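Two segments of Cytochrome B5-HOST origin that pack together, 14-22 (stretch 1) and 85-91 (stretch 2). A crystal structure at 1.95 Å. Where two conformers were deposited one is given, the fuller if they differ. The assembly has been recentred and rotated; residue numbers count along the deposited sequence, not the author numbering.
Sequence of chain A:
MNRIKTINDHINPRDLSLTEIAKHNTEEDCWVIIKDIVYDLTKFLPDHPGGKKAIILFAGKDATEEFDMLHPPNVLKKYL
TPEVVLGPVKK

Stretch 1 14-22: RDLSLTEIA
Stretch 2 85-91: VLGPVKK

A turn leading into a helix can be pinned to a chain terminus by one good backbone hydrogen bond with apolar side chains packed around it, and these two stretches of cytochrome b5 are a compact example, burying 375 Å² in all. The bond runs from Lys 90 N to Leu 16 O, 2.8 Å and nearly straight at 173°. It sets the register, with Leu 16 CA 5.2 Å from Val 89 CA and Ser 17 CA 4.7 Å from Lys 90 CA.

Leu 16 (phi/psi -79/45, rotamer mt) makes the largest single contribution, 121 Å² of it covered. Its CD1 lies 4.2 Å from Leu 86 CB and 3.6 Å from Gly 87 C. Gly 87, at 136/-176, adopts a backbone that itself calls for glycine. Lys 90 (-92/114) curls its chain back, chi1 -87° and chi2 80°, so that NZ donates to Pro 88 O at 2.7 Å while passing 3.4 Å from Leu 16 CD1.

Ser 17 (-78/159, chi1 p) turns its side chain to helix capping: OG accepts from Glu 20 N at 3.2 Å. The helix then presents Leu 18 and Ile 21, both mt, to buried Val 89 (-56/134, chi1 t): Leu 18 CD2 meets Val 89 CG1, and Ile 21 CD1 meets Val 89 CG2, each at 3.8 Å.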

# COMPACT_ATOMS: atom_id res chain seq x y z
N ARG A 14 -0.22 17.13 -7.26
CA ARG A 14 0.39 16.21 -6.28
C ARG A 14 -0.63 15.54 -5.34
O ARG A 14 -0.44 15.46 -4.12
CB ARG A 14 1.57 16.87 -5.53
CG ARG A 14 2.70 15.89 -5.23
CD ARG A 14 4.08 16.54 -5.26
NE ARG A 14 4.57 16.89 -3.92
CZ ARG A 14 5.17 16.05 -3.08
NH1 ARG A 14 5.36 14.77 -3.41
NH2 ARG A 14 5.57 16.48 -1.89
N ASP A 15 -1.72 15.06 -5.96
CA ASP A 15 -2.78 14.28 -5.31
C ASP A 15 -2.63 12.79 -5.67
O ASP A 15 -1.64 12.40 -6.27
CB ASP A 15 -4.17 14.80 -5.71
CG ASP A 15 -4.38 14.87 -7.24
OD1 ASP A 15 -3.39 14.75 -8.01
OD2 ASP A 15 -5.54 15.03 -7.67
N LEU A 16 -3.63 11.97 -5.32
CA LEU A 16 -3.51 10.51 -5.47
C LEU A 16 -3.73 9.95 -6.89
O LEU A 16 -4.42 8.94 -7.08
CB LEU A 16 -4.43 9.81 -4.44
CG LEU A 16 -4.11 10.07 -2.96
CD1 LEU A 16 -5.13 9.41 -2.04
CD2 LEU A 16 -2.71 9.58 -2.62
N SER A 17 -3.12 10.57 -7.90
CA SER A 17 -3.16 10.01 -9.25
C SER A 17 -2.17 8.86 -9.38
O SER A 17 -1.21 8.77 -8.62
CB SER A 17 -2.84 11.08 -10.29
OG SER A 17 -1.49 11.48 -10.19
N LEU A 18 -2.38 7.99 -10.37
CA LEU A 18 -1.48 6.87 -10.61
C LEU A 18 -0.06 7.35 -10.86
O LEU A 18 0.90 6.74 -10.39
CB LEU A 18 -1.97 6.02 -11.78
CG LEU A 18 -3.35 5.36 -11.61
CD1 LEU A 18 -3.78 4.74 -12.94
CD2 LEU A 18 -3.31 4.30 -10.53
N THR A 19 0.06 8.47 -11.58
CA THR A 19 1.35 9.11 -11.83
C THR A 19 2.05 9.47 -10.53
O THR A 19 3.22 9.14 -10.33
CB THR A 19 1.19 10.36 -12.74
OG1 THR A 19 0.86 9.93 -14.06
CG2 THR A 19 2.48 11.19 -12.81
N GLU A 20 1.33 10.13 -9.62
CA GLU A 20 1.93 10.50 -8.35
C GLU A 20 2.23 9.26 -7.51
O GLU A 20 3.28 9.18 -6.86
CB GLU A 20 1.06 11.51 -7.59
CG GLU A 20 1.47 11.75 -6.14
CD GLU A 20 2.80 12.47 -5.97
OE1 GLU A 20 3.27 13.13 -6.93
OE2 GLU A 20 3.39 12.38 -4.87
N ILE A 21 1.33 8.28 -7.55
CA ILE A 21 1.51 7.06 -6.74
C ILE A 21 2.79 6.32 -7.15
O ILE A 21 3.58 5.89 -6.30
CB ILE A 21 0.28 6.12 -6.82
CG1 ILE A 21 -0.95 6.79 -6.18
CG2 ILE A 21 0.55 4.77 -6.14
CD1 ILE A 21 -2.28 6.18 -6.59
N ALA A 22 3.00 6.19 -8.45
CA ALA A 22 4.19 5.55 -9.00
C ALA A 22 5.52 6.10 -8.47
O ALA A 22 6.52 5.38 -8.47
CB ALA A 22 4.16 5.63 -10.52
N VAL A 85 -3.79 5.30 5.81
CA VAL A 85 -4.81 5.20 4.77
C VAL A 85 -4.93 6.58 4.15
O VAL A 85 -5.53 7.48 4.73
CB VAL A 85 -6.16 4.70 5.31
CG1 VAL A 85 -7.13 4.47 4.16
CG2 VAL A 85 -5.99 3.43 6.14
N LEU A 86 -4.36 6.74 2.96
CA LEU A 86 -4.26 8.05 2.35
C LEU A 86 -5.54 8.46 1.63
O LEU A 86 -5.89 9.64 1.64
CB LEU A 86 -3.06 8.12 1.40
CG LEU A 86 -1.69 7.74 1.99
CD1 LEU A 86 -0.62 8.05 0.98
CD2 LEU A 86 -1.39 8.46 3.31
N GLY A 87 -6.24 7.50 1.03
CA GLY A 87 -7.49 7.77 0.32
C GLY A 87 -7.59 7.05 -1.02
O GLY A 87 -6.71 6.27 -1.38
N PRO A 88 -8.67 7.31 -1.77
CA PRO A 88 -8.85 6.62 -3.04
C PRO A 88 -7.99 7.19 -4.18
O PRO A 88 -7.67 8.39 -4.17
CB PRO A 88 -10.35 6.82 -3.32
CG PRO A 88 -10.64 8.17 -2.75
CD PRO A 88 -9.73 8.32 -1.54
N VAL A 89 -7.60 6.33 -5.12
CA VAL A 89 -6.93 6.73 -6.36
C VAL A 89 -7.78 7.77 -7.12
O VAL A 89 -8.99 7.61 -7.25
CB VAL A 89 -6.68 5.50 -7.28
CG1 VAL A 89 -6.11 5.92 -8.63
CG2 VAL A 89 -5.74 4.51 -6.62
N LYS A 90 -7.13 8.83 -7.59
CA LYS A 90 -7.79 9.83 -8.41
C LYS A 90 -7.63 9.49 -9.89
O LYS A 90 -6.51 9.51 -10.42
CB LYS A 90 -7.26 11.23 -8.11
CG LYS A 90 -7.97 11.92 -6.95
CD LYS A 90 -7.45 11.44 -5.61
CE LYS A 90 -8.52 11.44 -4.53
NZ LYS A 90 -7.98 10.87 -3.27
N LYS A 91 -8.76 9.17 -10.53
CA LYS A 91 -8.78 8.79 -11.95
C LYS A 91 -8.95 10.01 -12.89
O LYS A 91 -9.25 9.87 -14.08
CB LYS A 91 -9.90 7.77 -12.22
CG LYS A 91 -9.89 6.53 -11.33
CD LYS A 91 -10.82 6.70 -10.13
CE LYS A 91 -12.28 6.74 -10.55
NZ LYS A 91 -13.16 7.22 -9.45
OXT LYS A 91 -8.79 11.16 -12.48